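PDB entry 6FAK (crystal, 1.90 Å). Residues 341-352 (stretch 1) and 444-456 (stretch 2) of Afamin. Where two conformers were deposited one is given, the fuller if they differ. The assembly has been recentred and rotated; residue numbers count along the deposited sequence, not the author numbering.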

ATOM      1  N   HIS A 341      -8.917  -9.830 -20.718  1.00 31.79           N
ATOM      2  CA  HIS A 341      -8.393 -10.778 -19.739  1.00 32.16           C
ATOM      3  C   HIS A 341      -8.642 -10.234 -18.335  1.00 32.94           C
ATOM      4  O   HIS A 341      -7.708  -9.940 -17.590  1.00 32.45           O
ATOM      5  CB  HIS A 341      -6.897 -11.002 -19.987  1.00 32.83           C
ATOM      6  CG  HIS A 341      -6.590 -11.683 -21.274  1.00 31.86           C
ATOM      7  ND1 HIS A 341      -6.467 -10.992 -22.462  1.00 32.57           N
ATOM      8  CD2 HIS A 341      -6.449 -12.999 -21.576  1.00 32.19           C
ATOM      9  CE1 HIS A 341      -6.220 -11.855 -23.435  1.00 32.65           C
ATOM     10  NE2 HIS A 341      -6.218 -13.076 -22.925  1.00 32.43           N
ATOM     11  N   PRO A 342      -9.924 -10.113 -17.943  1.00 35.89           N
ATOM     12  CA  PRO A 342     -10.291  -9.749 -16.580  1.00 36.83           C
ATOM     13  C   PRO A 342      -9.794 -10.690 -15.485  1.00 35.75           C
ATOM     14  O   PRO A 342      -9.757 -10.271 -14.332  1.00 38.44           O
ATOM     15  CB  PRO A 342     -11.837  -9.758 -16.601  1.00 39.19           C
ATOM     16  CG  PRO A 342     -12.185 -10.680 -17.687  1.00 39.71           C
ATOM     17  CD  PRO A 342     -11.114 -10.477 -18.729  1.00 39.20           C
ATOM     18  N   ASP A 343      -9.417 -11.915 -15.853  0.60 35.12           N
ATOM     19  CA  ASP A 343      -8.879 -12.920 -14.910  0.60 35.74           C
ATOM     20  C   ASP A 343      -7.383 -12.785 -14.554  0.60 32.93           C
ATOM     21  O   ASP A 343      -6.885 -13.555 -13.710  0.60 32.55           O
ATOM     22  CB  ASP A 343      -9.135 -14.333 -15.459  0.60 37.83           C
ATOM     23  CG  ASP A 343      -8.603 -14.550 -16.895  0.60 41.92           C
ATOM     24  OD1 ASP A 343      -8.705 -13.657 -17.813  0.60 38.47           O
ATOM     25  OD2 ASP A 343      -8.123 -15.681 -17.121  0.60 49.05           O
ATOM     26  N   LEU A 344      -6.676 -11.854 -15.206  1.00 30.44           N
ATOM     27  CA  LEU A 344      -5.231 -11.655 -14.974  1.00 29.14           C
ATOM     28  C   LEU A 344      -4.973 -10.544 -13.981  1.00 28.05           C
ATOM     29  O   LEU A 344      -5.750  -9.561 -13.888  1.00 28.15           O
ATOM     30  CB  LEU A 344      -4.474 -11.368 -16.280  1.00 29.33           C
ATOM     31  CG  LEU A 344      -4.539 -12.468 -17.350  1.00 30.00           C
ATOM     32  CD1 LEU A 344      -3.712 -12.146 -18.576  1.00 30.82           C
ATOM     33  CD2 LEU A 344      -4.174 -13.840 -16.806  1.00 29.99           C
ATOM     34  N   SER A 345      -3.892 -10.699 -13.229  1.00 26.82           N
ATOM     35  CA  SER A 345      -3.424  -9.653 -12.334  1.00 25.94           C
ATOM     36  C   SER A 345      -2.804  -8.488 -13.111  1.00 25.31           C
ATOM     37  O   SER A 345      -2.405  -8.631 -14.232  1.00 24.99           O
ATOM     38  CB  SER A 345      -2.400 -10.216 -11.361  1.00 25.82           C
ATOM     39  OG  SER A 345      -1.158 -10.462 -11.979  1.00 25.38           O
ATOM     40  N   ILE A 346      -2.722  -7.344 -12.462  1.00 25.26           N
ATOM     41  CA  ILE A 346      -2.076  -6.194 -13.048  1.00 25.32           C
ATOM     42  C   ILE A 346      -0.594  -6.465 -13.336  1.00 25.03           C
ATOM     43  O   ILE A 346      -0.166  -6.180 -14.442  1.00 24.65           O
ATOM     44  CB  ILE A 346      -2.323  -4.892 -12.238  1.00 25.96           C
ATOM     45  CG1 ILE A 346      -3.832  -4.628 -12.015  1.00 26.06           C
ATOM     46  CG2 ILE A 346      -1.699  -3.701 -12.933  1.00 26.25           C
ATOM     47  CD1 ILE A 346      -4.702  -4.573 -13.263  1.00 26.20           C
ATOM     48  N   PRO A 347       0.179  -7.051 -12.383  1.00 25.00           N
ATOM     49  CA  PRO A 347       1.584  -7.399 -12.684  1.00 24.96           C
ATOM     50  C   PRO A 347       1.753  -8.403 -13.863  1.00 24.83           C
ATOM     51  O   PRO A 347       2.646  -8.235 -14.688  1.00 24.35           O
ATOM     52  CB  PRO A 347       2.111  -7.982 -11.352  1.00 25.35           C
ATOM     53  CG  PRO A 347       1.208  -7.491 -10.317  1.00 25.72           C
ATOM     54  CD  PRO A 347      -0.127  -7.183 -10.948  1.00 25.57           C
ATOM     55  N   GLU A 348       0.818  -9.377 -13.969  1.00 25.18           N
ATOM     56  CA  GLU A 348       0.824 -10.322 -15.064  1.00 25.55           C
ATOM     57  C   GLU A 348       0.592  -9.582 -16.397  1.00 24.89           C
ATOM     58  O   GLU A 348       1.273  -9.835 -17.338  1.00 24.70           O
ATOM     59  CB  GLU A 348      -0.186 -11.467 -14.895  1.00 26.90           C
ATOM     60  CG  GLU A 348      -0.030 -12.536 -16.011  1.00 28.95           C
ATOM     61  CD  GLU A 348       1.333 -13.265 -15.980  1.00 31.80           C
ATOM     62  OE1 GLU A 348       1.955 -13.375 -14.892  1.00 33.21           O
ATOM     63  OE2 GLU A 348       1.763 -13.790 -17.035  1.00 34.41           O
ATOM     64  N   LEU A 349      -0.357  -8.662 -16.439  1.00 24.57           N
ATOM     65  CA  LEU A 349      -0.587  -7.891 -17.674  1.00 24.48           C
ATOM     66  C   LEU A 349       0.649  -7.079 -18.069  1.00 24.39           C
ATOM     67  O   LEU A 349       0.977  -7.024 -19.208  1.00 24.04           O
ATOM     68  CB  LEU A 349      -1.757  -6.969 -17.520  1.00 24.24           C
ATOM     69  CG  LEU A 349      -3.098  -7.683 -17.368  1.00 24.34           C
ATOM     70  CD1 LEU A 349      -4.143  -6.738 -16.856  1.00 24.25           C
ATOM     71  CD2 LEU A 349      -3.525  -8.331 -18.671  1.00 24.69           C
ATOM     72  N   LEU A 350       1.317  -6.461 -17.093  1.00 24.58           N
ATOM     73  CA  LEU A 350       2.515  -5.691 -17.397  1.00 25.06           C
ATOM     74  C   LEU A 350       3.684  -6.560 -17.817  1.00 24.59           C
ATOM     75  O   LEU A 350       4.465  -6.121 -18.635  1.00 24.57           O
ATOM     76  CB  LEU A 350       2.928  -4.811 -16.207  1.00 26.52           C
ATOM     77  CG  LEU A 350       1.772  -3.891 -15.775  1.00 28.22           C
ATOM     78  CD1 LEU A 350       2.191  -3.168 -14.497  1.00 31.01           C
ATOM     79  CD2 LEU A 350       1.371  -2.931 -16.856  1.00 28.99           C
ATOM     80  N   ARG A 351       3.825  -7.784 -17.257  1.00 24.26           N
ATOM     81  CA  ARG A 351       4.801  -8.717 -17.755  1.00 24.16           C
ATOM     82  C   ARG A 351       4.548  -9.070 -19.259  1.00 24.07           C
ATOM     83  O   ARG A 351       5.488  -9.099 -20.060  1.00 23.84           O
ATOM     84  CB  ARG A 351       4.878  -9.998 -16.883  1.00 24.51           C
ATOM     85  CG  ARG A 351       5.493  -9.730 -15.507  1.00 24.59           C
ATOM     86  CD  ARG A 351       5.713 -11.035 -14.786  1.00 25.19           C
ATOM     87  NE  ARG A 351       4.480 -11.580 -14.246  1.00 25.67           N
ATOM     88  CZ  ARG A 351       3.959 -11.360 -13.045  1.00 25.92           C
ATOM     89  NH1 ARG A 351       4.489 -10.471 -12.224  1.00 25.94           N
ATOM     90  NH2 ARG A 351       2.864 -11.997 -12.679  1.00 26.17           N
ATOM     91  N   ILE A 352       3.286  -9.302 -19.587  1.00 24.00           N
ATOM     92  CA  ILE A 352       2.868  -9.583 -20.949  1.00 24.17           C
ATOM     93  C   ILE A 352       3.201  -8.420 -21.898  1.00 24.08           C
ATOM     94  O   ILE A 352       3.715  -8.642 -23.011  1.00 24.07           O
ATOM     95  CB  ILE A 352       1.369 -10.049 -20.996  1.00 24.43           C
ATOM     96  CG1 ILE A 352       1.326 -11.457 -20.387  1.00 24.84           C
ATOM     97  CG2 ILE A 352       0.807 -10.037 -22.427  1.00 24.53           C
ATOM     98  CD1 ILE A 352      -0.050 -11.923 -20.025  1.00 25.33           C
ATOM     99  N   SER A 444     -12.975 -17.528  -7.472  1.00 48.64           N
ATOM    100  CA  SER A 444     -12.940 -17.772  -8.921  1.00 50.67           C
ATOM    101  C   SER A 444     -11.770 -17.016  -9.611  1.00 47.15           C
ATOM    102  O   SER A 444     -11.151 -17.541 -10.515  1.00 44.15           O
ATOM    103  CB  SER A 444     -14.271 -17.398  -9.578  1.00 53.21           C
ATOM    104  OG  SER A 444     -14.481 -16.010  -9.494  1.00 60.69           O
ATOM    105  N   GLU A 445     -11.461 -15.802  -9.167  1.00 48.97           N
ATOM    106  CA  GLU A 445     -10.297 -15.068  -9.712  1.00 47.03           C
ATOM    107  C   GLU A 445      -9.149 -15.091  -8.688  1.00 39.98           C
ATOM    108  O   GLU A 445      -8.488 -14.078  -8.407  1.00 35.64           O
ATOM    109  CB  GLU A 445     -10.686 -13.644 -10.186  1.00 53.17           C
ATOM    110  CG  GLU A 445     -11.323 -13.613 -11.591  1.00 61.28           C
ATOM    111  CD  GLU A 445     -11.821 -12.224 -12.027  1.00 73.49           C
ATOM    112  OE1 GLU A 445     -11.390 -11.180 -11.446  1.00 75.02           O
ATOM    113  OE2 GLU A 445     -12.645 -12.170 -12.979  1.00 70.40           O
ATOM    114  N   GLU A 446      -8.890 -16.299  -8.198  1.00 39.11           N
ATOM    115  CA  GLU A 446      -7.816 -16.558  -7.281  1.00 36.15           C
ATOM    116  C   GLU A 446      -6.500 -16.011  -7.832  1.00 33.14           C
ATOM    117  O   GLU A 446      -5.759 -15.327  -7.101  1.00 30.61           O
ATOM    118  CB  GLU A 446      -7.686 -18.063  -7.086  1.00 37.67           C
ATOM    119  CG  GLU A 446      -6.489 -18.507  -6.271  1.00 37.87           C
ATOM    120  CD  GLU A 446      -6.419 -20.030  -6.197  1.00 40.41           C
ATOM    121  OE1 GLU A 446      -5.661 -20.667  -6.996  1.00 41.18           O
ATOM    122  OE2 GLU A 446      -7.138 -20.585  -5.340  1.00 39.61           O
ATOM    123  N   PHE A 447      -6.204 -16.317  -9.104  1.00 32.48           N
ATOM    124  CA  PHE A 447      -4.887 -15.916  -9.652  1.00 32.18           C
ATOM    125  C   PHE A 447      -4.723 -14.395  -9.605  1.00 30.37           C
ATOM    126  O   PHE A 447      -3.709 -13.894  -9.073  1.00 28.77           O
ATOM    127  CB  PHE A 447      -4.592 -16.429 -11.076  1.00 32.69           C
ATOM    128  CG  PHE A 447      -3.340 -15.804 -11.662  1.00 32.40           C
ATOM    129  CD1 PHE A 447      -2.107 -16.180 -11.210  1.00 31.70           C
ATOM    130  CD2 PHE A 447      -3.431 -14.783 -12.628  1.00 33.28           C
ATOM    131  CE1 PHE A 447      -0.962 -15.600 -11.707  1.00 32.38           C
ATOM    132  CE2 PHE A 447      -2.292 -14.177 -13.138  1.00 32.60           C
ATOM    133  CZ  PHE A 447      -1.054 -14.597 -12.686  1.00 33.58           C
ATOM    134  N   ALA A 448      -5.714 -13.668 -10.136  1.00 29.78           N
ATOM    135  CA  ALA A 448      -5.621 -12.216 -10.173  1.00 29.39           C
ATOM    136  C   ALA A 448      -5.526 -11.610  -8.752  1.00 29.40           C
ATOM    137  O   ALA A 448      -4.667 -10.744  -8.459  1.00 28.26           O
ATOM    138  CB  ALA A 448      -6.788 -11.601 -10.938  1.00 29.71           C
ATOM    139  N   CYS A 449      -6.382 -12.094  -7.878  1.00 30.24           N
ATOM    140  CA  CYS A 449      -6.448 -11.591  -6.505  1.00 30.79           C
ATOM    141  C   CYS A 449      -5.111 -11.778  -5.751  1.00 28.70           C
ATOM    142  O   CYS A 449      -4.554 -10.826  -5.200  1.00 27.54           O
ATOM    143  CB  CYS A 449      -7.626 -12.263  -5.779  1.00 32.77           C
ATOM    144  SG  CYS A 449      -7.920 -11.697  -4.086  1.00 34.61           S
ATOM    145  N   VAL A 450      -4.591 -13.013  -5.757  1.00 28.37           N
ATOM    146  CA  VAL A 450      -3.367 -13.338  -5.067  1.00 28.04           C
ATOM    147  C   VAL A 450      -2.170 -12.538  -5.640  1.00 27.39           C
ATOM    148  O   VAL A 450      -1.368 -11.972  -4.882  1.00 26.62           O
ATOM    149  CB  VAL A 450      -3.051 -14.844  -5.171  1.00 28.98           C
ATOM    150  CG1 VAL A 450      -1.651 -15.167  -4.654  1.00 29.05           C
ATOM    151  CG2 VAL A 450      -4.083 -15.662  -4.400  1.00 29.72           C
ATOM    152  N   ASP A 451      -2.032 -12.504  -6.955  1.00 26.93           N
ATOM    153  CA  ASP A 451      -0.839 -11.882  -7.528  1.00 27.20           C
ATOM    154  C   ASP A 451      -0.907 -10.362  -7.314  1.00 26.85           C
ATOM    155  O   ASP A 451       0.112  -9.752  -7.033  1.00 27.02           O
ATOM    156  CB  ASP A 451      -0.663 -12.302  -8.983  1.00 28.10           C
ATOM    157  CG  ASP A 451       0.726 -11.974  -9.556  1.00 29.67           C
ATOM    158  OD1 ASP A 451       1.771 -12.221  -8.922  1.00 33.65           O
ATOM    159  OD2 ASP A 451       0.806 -11.435 -10.668  1.00 29.10           O
ATOM    160  N   ASN A 452      -2.105  -9.777  -7.390  1.00 26.08           N
ATOM    161  CA  ASN A 452      -2.310  -8.353  -7.128  1.00 26.13           C
ATOM    162  C   ASN A 452      -1.919  -7.995  -5.677  1.00 26.26           C
ATOM    163  O   ASN A 452      -1.197  -7.014  -5.435  1.00 26.04           O
ATOM    164  CB  ASN A 452      -3.767  -7.947  -7.374  1.00 26.36           C
ATOM    165  CG  ASN A 452      -4.091  -7.665  -8.863  1.00 26.17           C
ATOM    166  OD1 ASN A 452      -3.220  -7.395  -9.686  1.00 25.74           O
ATOM    167  ND2 ASN A 452      -5.384  -7.713  -9.190  1.00 26.18           N
ATOM    168  N   LEU A 453      -2.436  -8.754  -4.722  1.00 26.32           N
ATOM    169  CA  LEU A 453      -2.167  -8.470  -3.318  1.00 27.10           C
ATOM    170  C   LEU A 453      -0.760  -8.816  -2.892  1.00 26.49           C
ATOM    171  O   LEU A 453      -0.178  -8.075  -2.120  1.00 26.54           O
ATOM    172  CB  LEU A 453      -3.164  -9.149  -2.400  1.00 27.87           C
ATOM    173  CG  LEU A 453      -4.592  -8.608  -2.414  1.00 30.00           C
ATOM    174  CD1 LEU A 453      -5.407  -9.390  -1.398  1.00 30.01           C
ATOM    175  CD2 LEU A 453      -4.659  -7.140  -2.075  1.00 31.70           C
ATOM    176  N   ALA A 454      -0.212  -9.924  -3.386  1.00 26.07           N
ATOM    177  CA  ALA A 454       1.194 -10.260  -3.120  1.00 26.02           C
ATOM    178  C   ALA A 454       2.192  -9.229  -3.615  1.00 26.49           C
ATOM    179  O   ALA A 454       3.198  -8.944  -2.934  1.00 25.68           O
ATOM    180  CB  ALA A 454       1.556 -11.621  -3.724  1.00 26.32           C
ATOM    181  N   ASP A 455       1.909  -8.636  -4.772  1.00 26.90           N
ATOM    182  CA  ASP A 455       2.793  -7.640  -5.339  1.00 27.75           C
ATOM    183  C   ASP A 455       2.932  -6.374  -4.476  1.00 27.54           C
ATOM    184  O   ASP A 455       4.008  -5.749  -4.397  1.00 26.48           O
ATOM    185  CB  ASP A 455       2.311  -7.246  -6.738  1.00 29.98           C
ATOM    186  CG  ASP A 455       3.460  -6.815  -7.643  1.00 33.94           C
ATOM    187  OD1 ASP A 455       4.283  -7.702  -8.040  1.00 35.46           O
ATOM    188  OD2 ASP A 455       3.531  -5.597  -7.954  1.00 36.69           O
ATOM    189  N   LEU A 456       1.868  -6.047  -3.769  1.00 28.53           N
ATOM    190  CA  LEU A 456       1.909  -4.927  -2.859  1.00 30.25           C
ATOM    191  C   LEU A 456       2.900  -5.060  -1.721  1.00 29.69           C
ATOM    192  O   LEU A 456       3.320  -4.067  -1.167  1.00 31.23           O
ATOM    193  CB  LEU A 456       0.542  -4.661  -2.245  1.00 32.10           C
ATOM    194  CG  LEU A 456      -0.638  -4.449  -3.205  1.00 34.10           C
ATOM    195  CD1 LEU A 456      -1.922  -4.234  -2.390  1.00 36.36           C
ATOM    196  CD2 LEU A 456      -0.349  -3.372  -4.221  1.00 35.90           C
TER
HETATM  197  O   HOH W   1      -7.818 -14.720 -11.676  1.00 31.82           O
HETATM  198  O   HOH W   2      -6.498  -7.495 -12.001  1.00 25.06           O
HETATM  199  O   HOH W   3       3.603 -10.422  -9.508  1.00 34.42           O

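How do the two backbones meet? Each stretch runs from a loop into a helix, and the helices, 346-352 and 446-456, lie almost at right angles, 89° between their N-to-C directions, with their axes 9.1 Å apart at closest approach. The CA atoms come closest just before the first helix, where those of Ser 345 and Ala 448 stand 4.0 Å apart. Such closeness suits two small residues: Ser 345 points its CB toward the other stretch, and the methyl of Ala 448 takes up little room, its CB lying 3.4 Å from Asp 343 O. Leading into this point, a type I turn from His 341 to Leu 344 is closed by the hydrogen bond from Leu 344 N to His 341 O, 3.2 Å.

What do the free amides at the start of the first helix bond to? The first turn of a helix has NH groups without partners one turn earlier, and here side chains supply some of what is missing. Ser 345, at the N-cap position, accepts a capping bond from within its own stretch, Glu 348 N to Ser 345 OG, 3.0 Å. The amide of Ile 346 is served from across the contact: Ile 346 N donates to Asn 452 OD1 at 2.8 Å, with an angle of 158° at the hydrogen. Pro 347, the next residue, has no NH to satisfy. The amide of Ser 345 itself is less fortunate, buried by the contact with no partner in the model.

Which charges hold the pairing together? Asp 451 is the centre of the polar network, and its OD2 accepts two hydrogen bonds: from Ser 345 OG at 2.6 Å and from Arg 351 NH2 at 2.9 Å, the latter part of a salt bridge. Ser 345 OG thus donates across the contact while accepting the capping bond, joining the helix start to the carboxylate. Arg 351 NH2 also forms a salt bridge with Glu 348 OE1 at 2.8 Å, so the buried guanidinium is shared between acidic groups from both stretches.

Where do nonpolar surfaces and water complete the fit? The ring of Phe 447 comes nearer to the first stretch than its CB direction suggests, and Leu 344 CD2 packs 4.1 Å from Phe 447 CE2. Glu 348 CB sits at the ring edge, 3.9 Å from Phe 447 CE2, while Pro 347 extends the packing along the second helix, its CG lying 3.6 Å from Asp 455 CG. Two waters bridge backbone carbonyls to the second helix. Water 1 donates to Asp 343 O at 2.5 Å and accepts from Ala 448 N at 2.8 Å; water 2 donates to Leu 344 O at 2.9 Å and accepts from Asn 452 ND2 at 3.0 Å. Asn 452 therefore links to the first stretch through both ends of its amide, directly through OD1 and by way of water through ND2.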